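Local coordinates for calcium binding protein (Fasciola hepatica, PDB 5FX0), which probably binds calcium ions as a whole protein and is represented here by its dynein light chain-like domain, at residues Thr20-Ser23 / Val24-Val28. Numbering follows the deposited sequence.
Sequences TTMS and VPRQV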
ATOM      1  N   THR A  20       5.758   5.392 -12.610  1.00 40.08           N
ATOM      2  CA  THR A  20       4.594   4.944 -13.352  1.00 40.62           C
ATOM      3  C   THR A  20       4.958   4.035 -14.515  1.00 39.80           C
ATOM      4  O   THR A  20       6.053   4.130 -15.080  1.00 40.03           O
ATOM      5  CB  THR A  20       3.741   6.166 -13.829  1.00 41.24           C
ATOM      6  OG1 THR A  20       2.488   5.722 -14.361  1.00 40.98           O
ATOM      7  CG2 THR A  20       4.444   6.972 -14.853  1.00 40.70           C
ATOM      8  N   THR A  21       4.031   3.144 -14.858  1.00 40.99           N
ATOM      9  CA  THR A  21       4.091   2.413 -16.118  1.00 42.10           C
ATOM     10  C   THR A  21       2.950   2.788 -17.047  1.00 42.82           C
ATOM     11  O   THR A  21       2.764   2.128 -18.036  1.00 47.09           O
ATOM     12  CB  THR A  21       4.098   0.883 -15.914  1.00 41.90           C
ATOM     13  OG1 THR A  21       2.882   0.476 -15.289  1.00 43.10           O
ATOM     14  CG2 THR A  21       5.285   0.453 -15.067  1.00 37.38           C
ATOM     15  N   MET A  22       2.217   3.860 -16.759  1.00 43.68           N
ATOM     16  CA  MET A  22       1.049   4.226 -17.562  1.00 45.77           C
ATOM     17  C   MET A  22       1.401   5.229 -18.640  1.00 44.06           C
ATOM     18  O   MET A  22       2.392   5.956 -18.548  1.00 44.18           O
ATOM     19  CB  MET A  22      -0.065   4.807 -16.694  1.00 47.90           C
ATOM     20  CG  MET A  22      -0.544   3.864 -15.609  1.00 55.55           C
ATOM     21  SD  MET A  22      -1.943   4.560 -14.699  1.00 63.84           S
ATOM     22  CE  MET A  22      -3.263   4.108 -15.833  1.00 67.29           C
ATOM     23  N   SER A  23       0.549   5.281 -19.654  1.00 43.59           N
ATOM     24  CA  SER A  23       0.739   6.196 -20.763  1.00 46.09           C
ATOM     25  C   SER A  23       0.582   7.590 -20.237  1.00 46.83           C
ATOM     26  O   SER A  23      -0.136   7.790 -19.260  1.00 47.72           O
ATOM     27  CB  SER A  23      -0.307   5.949 -21.849  1.00 45.36           C
ATOM     28  OG  SER A  23      -1.622   6.236 -21.391  1.00 43.12           O
ATOM     29  N   VAL A  24       1.228   8.544 -20.895  1.00 47.97           N
ATOM     30  CA  VAL A  24       1.093   9.947 -20.538  1.00 51.05           C
ATOM     31  C   VAL A  24      -0.359  10.411 -20.374  1.00 51.49           C
ATOM     32  O   VAL A  24      -0.674  11.014 -19.357  1.00 54.98           O
ATOM     33  CB  VAL A  24       1.824  10.873 -21.530  1.00 53.61           C
ATOM     34  CG1 VAL A  24       1.367  12.321 -21.370  1.00 54.03           C
ATOM     35  CG2 VAL A  24       3.325  10.758 -21.326  1.00 53.11           C
ATOM     36  N   PRO A  25      -1.234  10.153 -21.361  1.00 52.87           N
ATOM     37  CA  PRO A  25      -2.622  10.646 -21.192  1.00 52.24           C
ATOM     38  C   PRO A  25      -3.355  10.064 -19.979  1.00 49.99           C
ATOM     39  O   PRO A  25      -4.181  10.751 -19.391  1.00 52.62           O
ATOM     40  CB  PRO A  25      -3.330  10.221 -22.499  1.00 49.45           C
ATOM     41  CG  PRO A  25      -2.239   9.933 -23.457  1.00 52.01           C
ATOM     42  CD  PRO A  25      -1.058   9.461 -22.648  1.00 53.99           C
ATOM     43  N   ARG A  26      -3.067   8.821 -19.608  1.00 48.65           N
ATOM     44  CA  ARG A  26      -3.672   8.247 -18.412  1.00 49.59           C
ATOM     45  C   ARG A  26      -3.104   8.826 -17.130  1.00 46.23           C
ATOM     46  O   ARG A  26      -3.854   9.058 -16.189  1.00 49.68           O
ATOM     47  CB  ARG A  26      -3.533   6.751 -18.398  1.00 53.93           C
ATOM     48  CG  ARG A  26      -4.367   6.097 -19.466  1.00 63.00           C
ATOM     49  CD  ARG A  26      -4.375   4.601 -19.251  1.00 67.61           C
ATOM     50  NE  ARG A  26      -4.886   3.901 -20.407  1.00 69.63           N
ATOM     51  CZ  ARG A  26      -5.036   2.586 -20.476  1.00 76.28           C
ATOM     52  NH1 ARG A  26      -4.737   1.808 -19.439  1.00 78.55           N
ATOM     53  NH2 ARG A  26      -5.511   2.048 -21.592  1.00 88.24           N
ATOM     54  N   GLN A  27      -1.796   9.050 -17.092  1.00 40.89           N
ATOM     55  CA  GLN A  27      -1.170   9.729 -15.955  1.00 42.25           C
ATOM     56  C   GLN A  27      -1.874  11.038 -15.676  1.00 41.67           C
ATOM     57  O   GLN A  27      -2.156  11.333 -14.533  1.00 44.36           O
ATOM     58  CB  GLN A  27       0.320  10.038 -16.183  1.00 41.27           C
ATOM     59  CG  GLN A  27       1.236   8.835 -16.376  1.00 43.20           C
ATOM     60  CD  GLN A  27       2.617   9.246 -16.864  1.00 41.51           C
ATOM     61  OE1 GLN A  27       3.229  10.170 -16.329  1.00 41.71           O
ATOM     62  NE2 GLN A  27       3.119   8.543 -17.852  1.00 38.34           N
ATOM     63  N   VAL A  28      -2.141  11.825 -16.717  1.00 44.96           N
ATOM     64  CA  VAL A  28      -2.813  13.113 -16.562  1.00 48.51           C
ATOM     65  C   VAL A  28      -4.234  12.914 -16.003  1.00 48.16           C
ATOM     66  O   VAL A  28      -4.584  13.569 -15.050  1.00 47.88           O
ATOM     67  CB  VAL A  28      -2.823  13.941 -17.887  1.00 52.50           C
ATOM     68  CG1 VAL A  28      -3.698  15.201 -17.769  1.00 51.84           C
ATOM     69  CG2 VAL A  28      -1.402  14.348 -18.278  1.00 53.10           C
TER
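Gln27 reaches back from the first turn of helix 24-40 to the loop that leads into it, where its NE2 donates to the backbone O of Met22 at 2.8 Å. The donor sits above the carbonyl plane, and the N-H...O angle is 148°. With CG anti to its own carbonyl carbon (chi1 -63°) and the chain extended beyond it, Gln27 also turns the flat face of its amide to Thr20, whose methyl sits over it, CG2 3.5 Å from Gln27 CD. Just after Met22, Ser23 is the N-cap. Its O accepts from Gln27 N, 3.0 Å away and nearly straight, which closes the first helical turn; Ser23 OG receives a weak bond from Arg26 N at 3.5 Å.

The tight side is around Met22, which is buried and also touches Ile88 of strand 87-92. Its chain bends at chi3 (83°), bringing the methyl CE across the aliphatic part of Arg26, 3.6 Å from Arg26 CD, the two side chains meeting at about a right angle. The extended Arg26 chain is also met by Ser23 OG, 3.4 Å from Arg26 CG. Ahead of Met22, an ST turn carries the chain out of strand 15-20: Met22 N donates to Thr20 OG1 over 3.0 Å. The outer side is looser: Ser23, Val24 and Pro25 are all exposed, and the capping bond there is long.

This is the passage from strand 15-20 to the first helix of the dynein light chain-like domain. Thr20 contributes the ST turn and a packed methyl, while Met22 and Ser23 bond to the helix start: Gln27 NE2 satisfies Met22 O in the loop, and Ser23 OG, though weakly, caps the Arg26 N-H.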